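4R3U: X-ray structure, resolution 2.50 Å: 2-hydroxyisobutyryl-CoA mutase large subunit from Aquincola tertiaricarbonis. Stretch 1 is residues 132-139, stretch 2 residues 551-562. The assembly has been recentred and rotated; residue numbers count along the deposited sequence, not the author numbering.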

# COMPACT_ATOMS: atom_id res chain seq x y z
N PRO A 132 -21.46 -21.28 18.08
CA PRO A 132 -21.67 -22.47 18.95
C PRO A 132 -20.34 -23.14 19.37
O PRO A 132 -20.11 -23.34 20.57
CB PRO A 132 -22.54 -23.39 18.09
CG PRO A 132 -23.30 -22.46 17.22
CD PRO A 132 -22.34 -21.34 16.89
N THR A 133 -19.45 -23.38 18.40
CA THR A 133 -18.13 -24.00 18.58
C THR A 133 -17.23 -23.17 19.51
O THR A 133 -16.59 -23.73 20.39
CB THR A 133 -17.51 -24.29 17.19
OG1 THR A 133 -18.43 -25.10 16.45
CG2 THR A 133 -16.15 -24.97 17.26
N LEU A 134 -17.21 -21.84 19.29
CA LEU A 134 -16.43 -20.88 20.09
C LEU A 134 -16.91 -20.85 21.55
O LEU A 134 -16.10 -20.74 22.47
CB LEU A 134 -16.52 -19.49 19.46
CG LEU A 134 -15.73 -19.26 18.14
CD1 LEU A 134 -16.06 -17.89 17.53
CD2 LEU A 134 -14.22 -19.44 18.34
N MET A 135 -18.23 -20.98 21.73
CA MET A 135 -18.93 -20.92 23.00
C MET A 135 -19.09 -22.29 23.70
O MET A 135 -19.62 -22.34 24.81
CB MET A 135 -20.28 -20.18 22.84
CG MET A 135 -20.14 -18.75 22.36
SD MET A 135 -18.87 -17.78 23.21
CE MET A 135 -19.69 -17.28 24.77
N GLY A 136 -18.62 -23.35 23.06
CA GLY A 136 -18.63 -24.70 23.61
C GLY A 136 -19.89 -25.52 23.42
O GLY A 136 -20.08 -26.53 24.11
N TYR A 137 -20.74 -25.12 22.47
CA TYR A 137 -22.00 -25.79 22.20
C TYR A 137 -21.96 -26.63 20.95
O TYR A 137 -21.28 -26.29 19.97
CB TYR A 137 -23.15 -24.77 22.03
CG TYR A 137 -23.43 -23.91 23.24
CD1 TYR A 137 -24.03 -24.44 24.37
CD2 TYR A 137 -23.18 -22.54 23.22
CE1 TYR A 137 -24.33 -23.64 25.48
CE2 TYR A 137 -23.43 -21.74 24.33
CZ TYR A 137 -24.03 -22.29 25.45
OH TYR A 137 -24.32 -21.49 26.54
N ASP A 138 -22.76 -27.71 20.96
CA ASP A 138 -22.95 -28.53 19.78
C ASP A 138 -23.95 -27.77 18.90
O ASP A 138 -24.72 -26.96 19.42
CB ASP A 138 -23.53 -29.90 20.16
CG ASP A 138 -22.55 -30.83 20.81
OD1 ASP A 138 -21.33 -30.55 20.72
OD2 ASP A 138 -22.99 -31.83 21.40
N SER A 139 -23.94 -28.05 17.60
CA SER A 139 -24.83 -27.42 16.62
C SER A 139 -26.35 -27.50 16.89
O SER A 139 -27.09 -26.62 16.45
CB SER A 139 -24.49 -27.94 15.23
OG SER A 139 -23.12 -27.68 14.99
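Stretch 2 551-562: ATMGDIVEKLKG

Stretch 1 is the tail of a helix and the loop that leaves it; stretch 2 is the start of another helix, more than 400 residues further along the same chain. Gly 136 is the first residue to drop helical torsions, with phi/psi of 86/18, and the turn closes as a Schellman motif in which Tyr 137 N reaches back to Pro 132 O at 2.7 Å. Tyr 137 and Asp 138 then run extended, with psi near 150°. Stretch 2 enters extended through Ala 551 and Thr 552 and is helical from Met 553 to Gly 562, continuing beyond. Its first turns lie against the loop: the CA atoms of Tyr 137 and Gly 554 are 5.0 Å apart and those of Gly 136 and Val 557 6.1 Å, so stretch 1 advances as stretch 2 steps back.

Two glycines permit this approach. The positive phi of Gly 136 favours glycine, and a CB on it would lie 3.2 Å from Val 557 CG1, a tight fit. At Gly 554 the limit is harder: a CB would point toward stretch 1 and clash with Asp 138 OD2 at 2.5 Å. The carbonyl of the first glycine lies over the helix, with Gly 136 O 3.4 Å from Val 557 CG1 and 3.9 Å from Gly 554 CA.

The polar anchor is Asp 138, whose carboxylate meets the helix N-terminus, where the first amides have no carbonyl of an earlier turn to bond to. Gly 554 N donates to Asp 138 OD1 at 2.9 Å, while Thr 552 OG1 donates to Asp 138 OD2 at 2.7 Å. Thr 552 is also the N-cap: its OG1 accepts from Asp 555 N at 3.2 Å, and Asp 555 OD2 returns the favour by accepting from Thr 552 N at 2.8 Å. One hydroxyl thus both caps its own helix and ties it to the loop.

Beside this anchor, Met 553 supplies the greasy part, its chi1 and chi2 both t and chi3 m. Its SD packs 3.4 Å from Thr 133 O and 3.6 Å from Gly 136 CA, and its CE lies 3.8 Å from Thr 133 CG2.

Two turns along the helix, the CA-to-CB bond of Lys 561 points toward stretch 1, and chi2 to chi4 are all t. Lys 561 NZ forms a salt bridge with Glu 558 OE2 at 2.7 Å and sits 3.7 Å from Tyr 137 CE1, oblique to the ring. A water completes the link, accepting from Lys 561 NZ at 2.7 Å and donating to Met 135 O at 2.6 Å.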

# COMPACT_ATOMS: atom_id res chain seq x y z
N ALA A 551 -17.18 -38.71 21.54
CA ALA A 551 -17.73 -37.63 22.38
C ALA A 551 -17.77 -36.34 21.56
O ALA A 551 -16.88 -36.08 20.73
CB ALA A 551 -16.87 -37.42 23.61
N THR A 552 -18.80 -35.54 21.80
CA THR A 552 -18.95 -34.24 21.16
C THR A 552 -18.36 -33.21 22.10
O THR A 552 -18.12 -33.51 23.27
CB THR A 552 -20.41 -33.95 20.79
OG1 THR A 552 -21.16 -33.76 21.99
CG2 THR A 552 -21.04 -35.04 19.93
N MET A 553 -18.12 -31.99 21.59
CA MET A 553 -17.61 -30.88 22.39
C MET A 553 -18.60 -30.58 23.54
O MET A 553 -18.17 -30.40 24.68
CB MET A 553 -17.43 -29.65 21.49
CG MET A 553 -16.99 -28.42 22.26
SD MET A 553 -17.08 -26.96 21.27
CE MET A 553 -15.63 -27.10 20.35
N GLY A 554 -19.89 -30.54 23.20
CA GLY A 554 -21.00 -30.34 24.12
C GLY A 554 -21.03 -31.35 25.25
O GLY A 554 -21.25 -30.97 26.40
N ASP A 555 -20.77 -32.64 24.94
CA ASP A 555 -20.73 -33.71 25.97
C ASP A 555 -19.68 -33.36 27.04
O ASP A 555 -20.00 -33.37 28.23
CB ASP A 555 -20.35 -35.08 25.35
CG ASP A 555 -21.34 -35.74 24.41
OD1 ASP A 555 -22.55 -35.62 24.64
OD2 ASP A 555 -20.89 -36.45 23.49
N ILE A 556 -18.46 -33.00 26.58
CA ILE A 556 -17.28 -32.62 27.36
C ILE A 556 -17.51 -31.33 28.13
O ILE A 556 -17.31 -31.31 29.36
CB ILE A 556 -15.98 -32.60 26.48
CG1 ILE A 556 -15.74 -34.00 25.80
CG2 ILE A 556 -14.75 -32.20 27.29
CD1 ILE A 556 -14.80 -33.99 24.58
N VAL A 557 -17.95 -30.26 27.42
CA VAL A 557 -18.24 -28.92 27.97
C VAL A 557 -19.32 -28.96 29.06
O VAL A 557 -19.11 -28.40 30.15
CB VAL A 557 -18.52 -27.87 26.85
CG1 VAL A 557 -19.29 -26.65 27.38
CG2 VAL A 557 -17.23 -27.45 26.14
N GLU A 558 -20.47 -29.62 28.77
CA GLU A 558 -21.60 -29.70 29.71
C GLU A 558 -21.28 -30.44 30.96
O GLU A 558 -21.64 -29.97 32.04
CB GLU A 558 -22.86 -30.25 29.05
CG GLU A 558 -23.47 -29.29 28.04
CD GLU A 558 -23.74 -27.88 28.52
OE1 GLU A 558 -24.54 -27.71 29.48
OE2 GLU A 558 -23.18 -26.94 27.91
N LYS A 559 -20.57 -31.59 30.84
CA LYS A 559 -20.14 -32.40 31.98
C LYS A 559 -19.32 -31.56 32.99
O LYS A 559 -19.57 -31.62 34.19
CB LYS A 559 -19.33 -33.62 31.49
CG LYS A 559 -19.06 -34.66 32.55
CD LYS A 559 -20.32 -35.43 32.88
CE LYS A 559 -20.12 -36.44 33.98
NZ LYS A 559 -21.36 -37.23 34.21
N LEU A 560 -18.37 -30.74 32.47
CA LEU A 560 -17.50 -29.89 33.28
C LEU A 560 -18.18 -28.68 33.92
O LEU A 560 -17.73 -28.22 34.98
CB LEU A 560 -16.17 -29.54 32.58
CG LEU A 560 -15.27 -30.73 32.18
CD1 LEU A 560 -13.98 -30.24 31.54
CD2 LEU A 560 -14.93 -31.64 33.38
N LYS A 561 -19.31 -28.20 33.32
CA LYS A 561 -20.13 -27.10 33.87
C LYS A 561 -20.75 -27.51 35.23
O LYS A 561 -20.92 -26.66 36.10
CB LYS A 561 -21.24 -26.71 32.90
CG LYS A 561 -20.81 -25.72 31.83
CD LYS A 561 -21.94 -25.51 30.85
CE LYS A 561 -21.61 -24.46 29.81
NZ LYS A 561 -22.62 -24.44 28.72
N GLY A 562 -21.06 -28.80 35.38
CA GLY A 562 -21.60 -29.40 36.61
C GLY A 562 -20.72 -29.25 37.84
O GLY A 562 -21.24 -29.17 38.96
O HOH W 1 -21.07 -23.49 26.67